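Local coordinates for putative ATP-grasp superfamily protein (Archaeoglobus fulgidus, PDB 3DF7) that is of unknown function but belongs to the ATP-grasp superfamily and probably binds ATP and metal ions, at residues Lys116-Glu121 and Val220-Gly225. Sequence-based numbering, arbitrary orientation.
Sequences KKLRGE and VECVEG
The carbonyl of Cys222 and the carboxylate of Glu224 are the flat groups that meet Lys117 across this contact. Lys117 NZ donates to Cys222 O over 2.7 Å, rising 33° from the carbonyl plane with a C=O...N angle of 146°. At the carboxylate it is Glu224 OE1 that faces the ammonium, in a long salt bridge (Lys117 NZ to Glu224 OE1, 3.9 Å). In the ATP-grasp domain this contact joins the C-terminal part of helix 111-118 to a type I beta turn, Val220 to Val223, through which the chain leaves helix 206-220 on its way to strand 228-236. Within 116-121, away from the other segment, Lys116 CG lies over one face of the Arg119 guanidinium, displaced toward its rim. The turn from Val220 is closed by the backbone bond from Val223 N to Val220 O (3.2 Å). A bend at chi4 (68°) turns Lys117 NZ out of line with the extended CB-CG-CD-CE run and brings it to the carbonyl. Cys222 O and Glu224 OE1, both acceptors, stand 3.2 Å apart, and the shared ammonium probably offsets their repulsion. An alanine in place of Lys117 would probably leave Cys222 O without this donor and its close approach to Glu224 OE1 without a compensating charge. Apolar packing between the segments centres on Leu118 CD2, which rests on Cys222 CB at 3.7 Å and reaches Val223 CG2 more loosely at 4.4 Å. Helix 102-108 borders the contact, with Val223 on Ala104 and Lys117 on Val107, while Leu118 touches Val124. The Cys222 thiol points instead to Glu121; its very short approach to CB there is doubtful, but Glu121 CG lies 3.6 Å from Cys222 SG.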
# COMPACT_ATOMS: atom_id res chain seq x y z
N LYS A 116 -10.68 -16.07 -5.34
CA LYS A 116 -12.03 -16.61 -5.29
C LYS A 116 -13.07 -15.53 -5.02
O LYS A 116 -14.21 -15.61 -5.48
CB LYS A 116 -12.14 -17.71 -4.23
CG LYS A 116 -11.19 -18.87 -4.46
CD LYS A 116 -11.49 -20.06 -3.54
CE LYS A 116 -11.34 -19.70 -2.08
NZ LYS A 116 -11.61 -20.88 -1.20
N LYS A 117 -12.67 -14.51 -4.27
CA LYS A 117 -13.58 -13.42 -3.94
C LYS A 117 -13.88 -12.54 -5.15
O LYS A 117 -15.01 -12.13 -5.37
CB LYS A 117 -12.98 -12.55 -2.83
CG LYS A 117 -13.95 -11.56 -2.21
CD LYS A 117 -14.91 -12.26 -1.25
CE LYS A 117 -15.93 -11.31 -0.67
NZ LYS A 117 -16.88 -10.82 -1.71
N LEU A 118 -12.85 -12.28 -5.96
CA LEU A 118 -13.00 -11.41 -7.13
C LEU A 118 -13.37 -12.01 -8.49
O LEU A 118 -14.06 -11.37 -9.28
CB LEU A 118 -11.71 -10.61 -7.33
CG LEU A 118 -11.20 -9.76 -6.17
CD1 LEU A 118 -9.86 -9.14 -6.55
CD2 LEU A 118 -12.21 -8.68 -5.83
N ARG A 119 -12.93 -13.24 -8.75
CA ARG A 119 -13.15 -13.88 -10.05
C ARG A 119 -14.48 -13.71 -10.78
O ARG A 119 -14.49 -13.56 -12.00
CB ARG A 119 -12.79 -15.37 -9.99
CG ARG A 119 -13.61 -16.19 -9.03
CD ARG A 119 -13.22 -17.66 -9.14
NE ARG A 119 -13.79 -18.45 -8.07
CZ ARG A 119 -13.55 -19.74 -7.88
NH1 ARG A 119 -12.74 -20.40 -8.70
NH2 ARG A 119 -14.11 -20.37 -6.86
N GLY A 120 -15.59 -13.72 -10.06
CA GLY A 120 -16.87 -13.57 -10.74
C GLY A 120 -17.39 -12.15 -10.75
O GLY A 120 -18.49 -11.89 -11.24
N GLU A 121 -16.59 -11.22 -10.24
CA GLU A 121 -17.01 -9.82 -10.16
C GLU A 121 -16.16 -8.82 -10.93
O GLU A 121 -16.62 -7.72 -11.23
CB GLU A 121 -17.05 -9.42 -8.69
CG GLU A 121 -17.99 -10.27 -7.86
CD GLU A 121 -19.41 -9.74 -7.88
OE1 GLU A 121 -19.85 -9.24 -8.94
OE2 GLU A 121 -20.08 -9.83 -6.83
N VAL A 220 -12.86 -3.27 -5.39
CA VAL A 220 -13.02 -2.97 -3.97
C VAL A 220 -14.46 -3.09 -3.49
O VAL A 220 -14.71 -3.40 -2.34
CB VAL A 220 -12.47 -1.57 -3.60
CG1 VAL A 220 -10.96 -1.52 -3.87
CG2 VAL A 220 -13.18 -0.49 -4.38
N GLU A 221 -15.42 -2.85 -4.38
CA GLU A 221 -16.81 -2.96 -3.97
C GLU A 221 -17.18 -4.41 -3.67
O GLU A 221 -18.23 -4.68 -3.08
CB GLU A 221 -17.72 -2.34 -5.04
CG GLU A 221 -17.35 -0.88 -5.30
CD GLU A 221 -18.47 -0.07 -5.92
OE1 GLU A 221 -18.93 -0.43 -7.02
OE2 GLU A 221 -18.87 0.94 -5.30
N CYS A 222 -16.31 -5.34 -4.06
CA CYS A 222 -16.51 -6.77 -3.82
C CYS A 222 -16.18 -7.18 -2.40
O CYS A 222 -16.74 -8.14 -1.87
CB CYS A 222 -15.63 -7.62 -4.74
SG CYS A 222 -16.05 -7.62 -6.47
N VAL A 223 -15.25 -6.46 -1.77
CA VAL A 223 -14.79 -6.79 -0.43
C VAL A 223 -15.34 -5.93 0.69
O VAL A 223 -14.90 -4.79 0.89
CB VAL A 223 -13.25 -6.74 -0.37
CG1 VAL A 223 -12.76 -7.38 0.92
CG2 VAL A 223 -12.66 -7.44 -1.59
N GLU A 224 -16.30 -6.47 1.44
CA GLU A 224 -16.88 -5.73 2.55
C GLU A 224 -15.82 -5.53 3.63
O GLU A 224 -15.06 -6.44 3.93
CB GLU A 224 -18.06 -6.51 3.15
CG GLU A 224 -19.29 -6.55 2.25
CD GLU A 224 -19.00 -7.14 0.88
OE1 GLU A 224 -18.38 -8.23 0.82
OE2 GLU A 224 -19.40 -6.52 -0.13
N GLY A 225 -15.78 -4.33 4.20
CA GLY A 225 -14.80 -4.06 5.23
C GLY A 225 -13.69 -3.10 4.81
O GLY A 225 -13.05 -2.49 5.66